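Local coordinates for sulfur oxidation protein soxB (Thermus thermophilus, PDB 2WDC), which probably acts as a hydrolase of the 5'-nucleotidase family, using a pair of bound manganese ions, in bacterial sulfur oxidation, at residues G131-N136 with E146-W151. Numbering follows the deposited sequence.
Sequences GDTWTN and EAVVRW. With MN (manganese (II) ion), chain Q; MN (manganese (II) ion), chain R; TBU (tertiary-butyl alcohol), chain N.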
loop_
_atom_site.group_PDB
_atom_site.type_symbol
_atom_site.label_atom_id
_atom_site.label_comp_id
_atom_site.label_asym_id
_atom_site.label_seq_id
_atom_site.Cartn_x
_atom_site.Cartn_y
_atom_site.Cartn_z
ATOM N N GLY A 131 4.498 0.161 -8.588
ATOM C CA GLY A 131 4.760 1.437 -7.934
ATOM C C GLY A 131 4.678 1.384 -6.414
ATOM O O GLY A 131 4.371 0.341 -5.837
ATOM N N ASP A 132 4.915 2.526 -5.768
ATOM C CA ASP A 132 5.054 2.591 -4.309
ATOM C C ASP A 132 6.196 1.647 -3.942
ATOM O O ASP A 132 6.098 0.848 -2.996
ATOM C CB ASP A 132 3.779 2.204 -3.556
ATOM C CG ASP A 132 2.831 3.374 -3.384
ATOM O OD1 ASP A 132 3.147 4.471 -3.908
ATOM O OD2 ASP A 132 1.837 3.228 -2.650
ATOM N N THR A 133 7.266 1.715 -4.731
ATOM C CA THR A 133 8.408 0.831 -4.550
ATOM C C THR A 133 9.573 1.506 -3.835
ATOM O O THR A 133 10.212 0.911 -2.961
ATOM C CB THR A 133 8.900 0.353 -5.939
ATOM O OG1 THR A 133 7.786 -0.106 -6.709
ATOM C CG2 THR A 133 9.945 -0.748 -5.816
ATOM N N TRP A 134 9.898 2.723 -4.264
ATOM C CA TRP A 134 11.132 3.378 -3.826
ATOM C C TRP A 134 11.234 3.908 -2.416
ATOM O O TRP A 134 12.342 4.253 -1.975
ATOM C CB TRP A 134 11.469 4.547 -4.753
ATOM C CG TRP A 134 11.682 4.178 -6.196
ATOM C CD1 TRP A 134 11.825 2.918 -6.732
ATOM C CD2 TRP A 134 11.831 5.098 -7.285
ATOM N NE1 TRP A 134 12.055 3.011 -8.093
ATOM C CE2 TRP A 134 12.081 4.338 -8.449
ATOM C CE3 TRP A 134 11.811 6.489 -7.380
ATOM C CZ2 TRP A 134 12.264 4.930 -9.705
ATOM C CZ3 TRP A 134 11.980 7.077 -8.631
ATOM C CH2 TRP A 134 12.213 6.299 -9.771
ATOM N N THR A 135 10.092 4.046 -1.752
ATOM C CA THR A 135 10.007 4.756 -0.485
ATOM C C THR A 135 9.565 3.929 0.706
ATOM O O THR A 135 9.165 2.784 0.561
ATOM C CB THR A 135 9.004 5.941 -0.676
ATOM O OG1 THR A 135 7.778 5.442 -1.248
ATOM C CG2 THR A 135 9.578 6.986 -1.648
ATOM N N ASN A 136 9.650 4.553 1.882
ATOM C CA ASN A 136 9.074 4.026 3.121
ATOM C C ASN A 136 9.766 2.828 3.749
ATOM O O ASN A 136 9.125 1.880 4.197
ATOM C CB ASN A 136 7.566 3.790 2.953
ATOM C CG ASN A 136 6.887 4.897 2.152
ATOM O OD1 ASN A 136 6.364 4.656 1.058
ATOM N ND2 ASN A 136 6.960 6.130 2.660
ATOM N N GLU A 146 17.764 5.491 -3.802
ATOM C CA GLU A 146 18.727 4.913 -4.732
ATOM C C GLU A 146 18.927 3.400 -4.637
ATOM O O GLU A 146 19.001 2.711 -5.654
ATOM C CB GLU A 146 20.082 5.625 -4.657
ATOM C CG GLU A 146 21.071 5.079 -5.678
ATOM C CD GLU A 146 22.371 5.868 -5.730
ATOM O OE1 GLU A 146 22.365 7.055 -5.345
ATOM O OE2 GLU A 146 23.378 5.303 -6.202
ATOM N N ALA A 147 19.059 2.888 -3.419
ATOM C CA ALA A 147 19.302 1.463 -3.252
ATOM C C ALA A 147 18.139 0.624 -3.781
ATOM O O ALA A 147 18.337 -0.492 -4.251
ATOM C CB ALA A 147 19.579 1.132 -1.791
ATOM N N VAL A 148 16.921 1.148 -3.667
ATOM C CA VAL A 148 15.774 0.404 -4.164
ATOM C C VAL A 148 15.832 0.307 -5.688
ATOM O O VAL A 148 15.522 -0.729 -6.273
ATOM C CB VAL A 148 14.443 1.034 -3.711
ATOM C CG1 VAL A 148 13.295 0.154 -4.184
ATOM C CG2 VAL A 148 14.415 1.203 -2.196
ATOM N N VAL A 149 16.204 1.411 -6.335
ATOM C CA VAL A 149 16.325 1.415 -7.792
ATOM C C VAL A 149 17.422 0.443 -8.211
ATOM O O VAL A 149 17.269 -0.308 -9.172
ATOM C CB VAL A 149 16.600 2.821 -8.340
ATOM C CG1 VAL A 149 16.756 2.766 -9.864
ATOM C CG2 VAL A 149 15.486 3.775 -7.936
ATOM N N ARG A 150 18.536 0.452 -7.492
ATOM C CA ARG A 150 19.619 -0.464 -7.831
ATOM C C ARG A 150 19.134 -1.898 -7.688
ATOM O O ARG A 150 19.478 -2.761 -8.501
ATOM C CB ARG A 150 20.869 -0.186 -6.982
ATOM C CG ARG A 150 21.477 1.186 -7.287
ATOM C CD ARG A 150 22.864 1.371 -6.693
ATOM N NE ARG A 150 23.450 2.636 -7.143
ATOM C CZ ARG A 150 24.122 2.797 -8.281
ATOM N NH1 ARG A 150 24.341 1.768 -9.086
ATOM N NH2 ARG A 150 24.584 3.995 -8.612
ATOM N N TRP A 151 18.271 -2.147 -6.702
ATOM C CA TRP A 151 17.715 -3.482 -6.554
ATOM C C TRP A 151 16.822 -3.824 -7.753
ATOM O O TRP A 151 16.891 -4.927 -8.303
ATOM C CB TRP A 151 16.937 -3.637 -5.243
ATOM C CG TRP A 151 16.100 -4.871 -5.285
ATOM C CD1 TRP A 151 16.551 -6.162 -5.271
ATOM C CD2 TRP A 151 14.697 -4.942 -5.574
ATOM N NE1 TRP A 151 15.504 -7.031 -5.469
ATOM C CE2 TRP A 151 14.355 -6.307 -5.660
ATOM C CE3 TRP A 151 13.691 -3.979 -5.745
ATOM C CZ2 TRP A 151 13.050 -6.736 -5.929
ATOM C CZ3 TRP A 151 12.391 -4.409 -5.995
ATOM C CH2 TRP A 151 12.083 -5.779 -6.073
HETATM MN MN MN Q . 1.164 1.565 -1.444
HETATM MN MN MN R . -0.233 4.175 -3.449
HETATM O O TBU N . 23.334 8.565 -8.038
HETATM C C TBU N . 22.503 8.719 -9.188
HETATM C C1 TBU N . 21.052 8.504 -8.783
HETATM C C2 TBU N . 22.890 7.700 -10.251
HETATM C C3 TBU N . 22.662 10.125 -9.753
HETATM O O HOH W 1 -0.661 2.621 -1.739
#
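Val149 lays its CG2 methyl over one face of the Trp134 indole, 3.6 Å from the centroid of the five-membered ring and 20° off the ring normal, the geometry of a CH-pi contact. CG2 faces the NE1–CE2 bond, while NE1 gives its hydrogen bond to Gln152 OE1, one residue beyond the segment, which helps fix the turn of the ring. Val148 directs its two methyls at successive carbonyls of the loop: its CG1, anti to the backbone N (chi1 -176°), lies 3.4 Å from Thr133 O and 3.8 Å from Thr133 CG2, whereas its CG2 packs against Trp134 O. The Thr133 methyl also meets the edge of the Trp151 ring near its plane, with CG2 4.4 Å from CZ3; Thr133 OG1 bonds instead to Asp129. On the far side of the helix, Arg150 grips Glu146 side-on through NE and NH2, both to OE2, which lies in the guanidinium plane, with NE at 2.8 Å. Replacing Glu146 with alanine removes this carboxylate and would probably leave the Arg150 guanidinium without its mate and freer to swing. The contact packs helix 146-155 against the loop after strand 125-129. On that loop Asp132 OD2 bridges the metals, at 2.2 Å to the manganese of chain Q and 2.4 Å to that of chain R, with Asp36 and five histidines completing the protein ligands, a two-metal site characteristic of the metallophosphoesterase fold of 5'-nucleotidases.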